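Local coordinates for protein prolyl-tRNA synthetase (Naegleria fowleri, PDB 6UYH) that probably catalyses the ATP-dependent attachment of proline to its cognate tRNA, as a class II aminoacyl-tRNA synthetase, and here holds halofuginone and an ATP analogue in its active site, at residues Ile187-Lys192 with Val203-Lys208; Lys334-Leu339 with Asn348-Arg353. All coordinates share one frame; numbering follows the deposited sequence.

Contact 1 of 2, residues Ile187-Lys192 with Val203-Lys208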
# COMPACT_ATOMS: atom_id res chain seq x y z
N ILE A 187 -20.47 6.64 1.63
CA ILE A 187 -19.07 6.87 1.27
C ILE A 187 -18.79 8.36 1.16
O ILE A 187 -17.74 8.84 1.58
CB ILE A 187 -18.70 6.13 -0.03
CG1 ILE A 187 -18.83 4.60 0.15
CG2 ILE A 187 -17.27 6.48 -0.48
CD1 ILE A 187 -17.85 4.01 1.16
N LEU A 188 -19.74 9.12 0.60
CA LEU A 188 -19.57 10.57 0.49
C LEU A 188 -19.38 11.20 1.87
O LEU A 188 -18.56 12.12 2.04
CB LEU A 188 -20.76 11.20 -0.23
CG LEU A 188 -20.54 12.66 -0.64
CD1 LEU A 188 -19.53 12.77 -1.76
CD2 LEU A 188 -21.86 13.33 -1.02
N GLU A 189 -20.14 10.73 2.86
CA GLU A 189 -19.95 11.22 4.22
C GLU A 189 -18.58 10.83 4.77
O GLU A 189 -17.95 11.61 5.49
CB GLU A 189 -21.07 10.69 5.12
CG GLU A 189 -20.85 10.87 6.62
CD GLU A 189 -20.87 12.33 7.07
OE1 GLU A 189 -21.21 13.23 6.28
OE2 GLU A 189 -20.55 12.57 8.26
N LEU A 190 -18.08 9.63 4.42
CA LEU A 190 -16.74 9.27 4.86
C LEU A 190 -15.68 10.17 4.25
O LEU A 190 -14.70 10.51 4.90
CB LEU A 190 -16.42 7.81 4.53
CG LEU A 190 -17.13 6.73 5.36
CD1 LEU A 190 -16.58 5.36 4.97
CD2 LEU A 190 -16.95 6.98 6.86
N TYR A 191 -15.87 10.57 2.98
CA TYR A 191 -14.95 11.53 2.39
C TYR A 191 -15.02 12.88 3.10
O TYR A 191 -13.99 13.53 3.32
CB TYR A 191 -15.24 11.70 0.89
CG TYR A 191 -14.92 10.49 0.05
CD1 TYR A 191 -14.06 9.49 0.51
CD2 TYR A 191 -15.46 10.36 -1.23
CE1 TYR A 191 -13.76 8.40 -0.27
CE2 TYR A 191 -15.17 9.28 -2.01
CZ TYR A 191 -14.32 8.30 -1.54
OH TYR A 191 -14.04 7.22 -2.36
N LYS A 192 -16.23 13.32 3.45
CA LYS A 192 -16.35 14.53 4.25
C LYS A 192 -15.59 14.38 5.57
O LYS A 192 -14.89 15.30 6.01
CB LYS A 192 -17.82 14.86 4.50
CG LYS A 192 -18.10 15.99 5.49
CD LYS A 192 -18.33 15.44 6.89
CE LYS A 192 -19.15 16.37 7.76
NZ LYS A 192 -19.49 15.65 9.02
N VAL A 203 -15.82 20.99 3.53
CA VAL A 203 -16.28 20.50 2.23
C VAL A 203 -17.72 20.93 2.01
O VAL A 203 -18.45 21.28 2.94
CB VAL A 203 -16.19 18.96 2.08
CG1 VAL A 203 -14.79 18.44 2.36
CG2 VAL A 203 -17.21 18.27 2.95
N ILE A 204 -18.13 20.87 0.74
CA ILE A 204 -19.52 21.04 0.33
C ILE A 204 -19.90 19.81 -0.47
O ILE A 204 -19.25 19.50 -1.48
CB ILE A 204 -19.73 22.30 -0.51
CG1 ILE A 204 -19.37 23.55 0.29
CG2 ILE A 204 -21.19 22.38 -0.95
CD1 ILE A 204 -19.31 24.80 -0.56
N LYS A 205 -20.95 19.11 -0.03
CA LYS A 205 -21.44 17.94 -0.75
C LYS A 205 -22.39 18.37 -1.86
O LYS A 205 -23.26 19.21 -1.64
CB LYS A 205 -22.18 17.00 0.20
CG LYS A 205 -21.34 16.30 1.22
CD LYS A 205 -22.27 15.55 2.17
CE LYS A 205 -21.49 14.68 3.18
NZ LYS A 205 -22.46 14.04 4.12
N GLY A 206 -22.28 17.73 -3.02
CA GLY A 206 -23.22 18.04 -4.08
C GLY A 206 -23.19 16.95 -5.13
O GLY A 206 -22.39 16.02 -5.07
N THR A 207 -24.11 17.07 -6.08
CA THR A 207 -24.08 16.23 -7.27
C THR A 207 -23.44 17.00 -8.42
O THR A 207 -23.60 18.22 -8.52
CB THR A 207 -25.49 15.79 -7.67
OG1 THR A 207 -26.29 16.95 -7.91
CG2 THR A 207 -26.13 14.99 -6.55
N LYS A 208 -22.73 16.29 -9.28
CA LYS A 208 -22.19 16.93 -10.48
C LYS A 208 -23.27 17.08 -11.55
O LYS A 208 -24.25 16.33 -11.59
CB LYS A 208 -21.01 16.13 -11.02
CG LYS A 208 -19.78 16.22 -10.16
CD LYS A 208 -18.59 15.60 -10.87
CE LYS A 208 -17.38 15.54 -9.96
NZ LYS A 208 -16.22 14.97 -10.69
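A three-membered salt-bridge network, Lys-205 to Glu-189 to Lys-192, ties helix 177-198 to the short strand 204-207 that follows it in the class II synthetase core. Lys-205 NZ donates to Glu-189 OE1 at 2.6 Å, arriving nearly in line with the C-O bond. The carboxylate's second oxygen, Glu-189 OE2, takes a weak bond of 3.3 Å from Lys-192 NZ one turn further along the helix. One glutamate between two lysines probably offsets the like charges of Lys-192 NZ and Lys-205 NZ, 6.0 Å apart. Lysine suits position 205 because its stem is as useful as its charge: extended beyond CG, it runs past Leu-188 in the opposite direction, with Lys-205 CG 3.8 Å from Leu-188 CD2. Buried Leu-188 also reaches Val-223 and Leu-480, so the ion pair borders a greasy layer. Further along, Lys-192 CG lies 3.5 Å from Val-203 CG2, the two side chains crossing at about a right angle. The Lys-192 chain bends at chi2 (-94°), which turns its amine back to Glu-189 while CB and CG remain against the valine. Helix and strand run in roughly opposite directions (149°), their segment axes 9.7 Å apart, the helix packing against a strand of the class II synthetase catalytic core.

Contact 2 of 2, residues Lys334-Leu339 with Asn348-Arg353. With SO4 (sulfate ion), chain X.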
# COMPACT_ATOMS: atom_id res chain seq x y z
N LYS A 334 8.57 14.45 19.80
CA LYS A 334 10.01 14.48 19.60
C LYS A 334 10.66 15.35 20.67
O LYS A 334 10.07 16.32 21.15
CB LYS A 334 10.37 15.00 18.21
CG LYS A 334 10.11 13.99 17.12
CD LYS A 334 10.75 14.40 15.80
CE LYS A 334 10.59 13.30 14.77
NZ LYS A 334 11.05 11.98 15.29
N LEU A 335 11.88 14.98 21.04
CA LEU A 335 12.69 15.74 21.99
C LEU A 335 13.89 16.28 21.24
O LEU A 335 14.79 15.52 20.86
CB LEU A 335 13.09 14.85 23.17
CG LEU A 335 14.22 15.26 24.12
CD1 LEU A 335 14.16 16.73 24.47
CD2 LEU A 335 14.15 14.41 25.38
N ASP A 336 13.92 17.59 21.01
CA ASP A 336 15.00 18.22 20.25
C ASP A 336 15.99 18.83 21.24
O ASP A 336 15.91 20.01 21.58
CB ASP A 336 14.47 19.26 19.28
CG ASP A 336 15.55 19.81 18.36
OD1 ASP A 336 16.74 19.44 18.54
OD2 ASP A 336 15.22 20.61 17.46
N ASP A 337 16.94 18.01 21.69
CA ASP A 337 18.02 18.47 22.56
C ASP A 337 19.34 18.60 21.81
O ASP A 337 20.40 18.39 22.39
CB ASP A 337 18.17 17.53 23.75
CG ASP A 337 18.41 16.09 23.34
OD1 ASP A 337 18.36 15.79 22.13
OD2 ASP A 337 18.65 15.26 24.24
N ARG A 338 19.28 18.94 20.52
CA ARG A 338 20.49 19.17 19.74
C ARG A 338 21.31 20.30 20.36
O ARG A 338 20.78 21.35 20.71
CB ARG A 338 20.13 19.52 18.30
CG ARG A 338 19.68 18.32 17.48
CD ARG A 338 19.32 18.74 16.05
NE ARG A 338 18.03 19.40 15.98
CZ ARG A 338 17.45 19.78 14.84
NH1 ARG A 338 18.05 19.56 13.69
NH2 ARG A 338 16.26 20.37 14.86
N LEU A 339 22.62 20.07 20.47
CA LEU A 339 23.47 20.97 21.24
C LEU A 339 23.84 22.22 20.46
O LEU A 339 23.74 23.34 20.98
CB LEU A 339 24.74 20.23 21.69
N ASN A 348 12.21 27.60 14.19
CA ASN A 348 11.98 27.68 12.75
C ASN A 348 12.00 26.30 12.11
O ASN A 348 11.17 26.00 11.25
CB ASN A 348 13.04 28.57 12.10
CG ASN A 348 12.90 30.02 12.49
OD1 ASN A 348 11.79 30.52 12.71
ND2 ASN A 348 14.03 30.73 12.57
N TYR A 349 12.95 25.45 12.52
CA TYR A 349 13.10 24.13 11.94
C TYR A 349 11.79 23.35 11.98
O TYR A 349 11.36 22.76 10.97
CB TYR A 349 14.20 23.38 12.69
CG TYR A 349 14.51 21.99 12.18
CD1 TYR A 349 15.57 21.77 11.31
CD2 TYR A 349 13.75 20.89 12.59
CE1 TYR A 349 15.86 20.50 10.85
CE2 TYR A 349 14.04 19.62 12.12
CZ TYR A 349 15.10 19.44 11.26
OH TYR A 349 15.38 18.18 10.80
N TRP A 350 11.13 23.33 13.13
CA TRP A 350 9.92 22.54 13.28
C TRP A 350 8.68 23.29 12.81
O TRP A 350 7.71 22.65 12.39
CB TRP A 350 9.76 22.10 14.73
CG TRP A 350 10.89 21.23 15.20
CD1 TRP A 350 11.89 21.58 16.06
CD2 TRP A 350 11.16 19.88 14.80
NE1 TRP A 350 12.75 20.52 16.23
CE2 TRP A 350 12.33 19.47 15.47
CE3 TRP A 350 10.52 18.97 13.95
CZ2 TRP A 350 12.87 18.19 15.32
CZ3 TRP A 350 11.06 17.70 13.79
CH2 TRP A 350 12.23 17.32 14.48
N GLU A 351 8.69 24.63 12.86
CA GLU A 351 7.58 25.38 12.27
C GLU A 351 7.53 25.17 10.76
O GLU A 351 6.45 24.97 10.18
CB GLU A 351 7.70 26.87 12.60
CG GLU A 351 7.31 27.23 14.03
CD GLU A 351 7.66 28.66 14.40
OE1 GLU A 351 8.29 29.36 13.57
OE2 GLU A 351 7.31 29.08 15.52
N LEU A 352 8.69 25.20 10.10
CA LEU A 352 8.77 24.94 8.67
C LEU A 352 8.18 23.58 8.31
O LEU A 352 7.51 23.43 7.28
CB LEU A 352 10.24 25.02 8.23
CG LEU A 352 10.60 24.71 6.78
CD1 LEU A 352 9.81 25.62 5.83
CD2 LEU A 352 12.11 24.86 6.55
N ARG A 353 8.43 22.58 9.14
CA ARG A 353 7.98 21.23 8.85
C ARG A 353 6.55 20.96 9.32
O ARG A 353 6.00 19.90 9.01
CB ARG A 353 8.97 20.23 9.46
CG ARG A 353 10.31 20.28 8.73
CD ARG A 353 11.45 19.67 9.53
NE ARG A 353 12.66 19.53 8.72
CZ ARG A 353 13.48 20.53 8.40
NH1 ARG A 353 13.24 21.76 8.81
NH2 ARG A 353 14.55 20.29 7.65
S SO4 X . 21.07 19.21 11.76
O1 SO4 X . 21.34 17.91 11.16
O2 SO4 X . 19.71 19.62 11.41
O3 SO4 X . 22.01 20.20 11.26
O4 SO4 X . 21.19 19.11 13.21
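This is a polar and aromatic contact at the surface of the anticodon-binding domain, an alpha/beta fold in which helix 343-353 packs beside the end of an edge strand, 333-335. Its centre is Asp-336, whose carboxylate joins an Asx turn to the helix. OD1 accepts the backbone N of Arg-338, closing the turn, and on the opposite face of the carboxylate plane it also accepts Arg-338 NE. Asp-336 OD2 receives Arg-338 NH2 at 2.8 Å, making a side-on salt bridge, and Trp-350 NE1, also at 2.8 Å. That indole bond is nearly straight (165°) and uses the anti side of the oxygen, with the carboxylate turned 81° from the ring. Aspartate suits this buried place: its short arm offers two oxygens to four N-H groups, and the bonds to both hold the carboxylate in place. Its orientation fixed by these bonds, the guanidinium puts an edge over the face of Tyr-349, a cation-pi contact with Arg-338 CZ 4.2 Å from the centroid of the Tyr-349 ring and planes 78° apart. Arg-353 NH1 covers the other face while bonding to Tyr-349 O. Lys-334 adds its aliphatic stem, Lys-334 CD lying 3.5 Å from Trp-350 CH2. A sulfate, probably from the crystallisation liquor, is also bound by Arg-341 and by Arg-136 of the second subunit; its O2 comes within 2.8 Å of Arg-338 NH1.

Overall arrangement
From the N terminus, helix 177-198 leads through a short connection to strand 204-207, and contact 1 closes that excursion within the catalytic core; its strand pairs with 219-227 and with 474-479, so the C-terminal region meets the core there. The chain then passes through the remaining core strands and helix 274-283 before entering the anticodon-binding domain, where contact 2 closes the connection from strand 333-335 to helix 343-353. The two closures are in series, neither nested nor crossed, and their centres lie about 37 Å apart. Each is local to its own domain, but Arg-353 of contact 2 also reaches Glu-34, and in this crystal a sulfate bridges to Arg-136 of the second subunit.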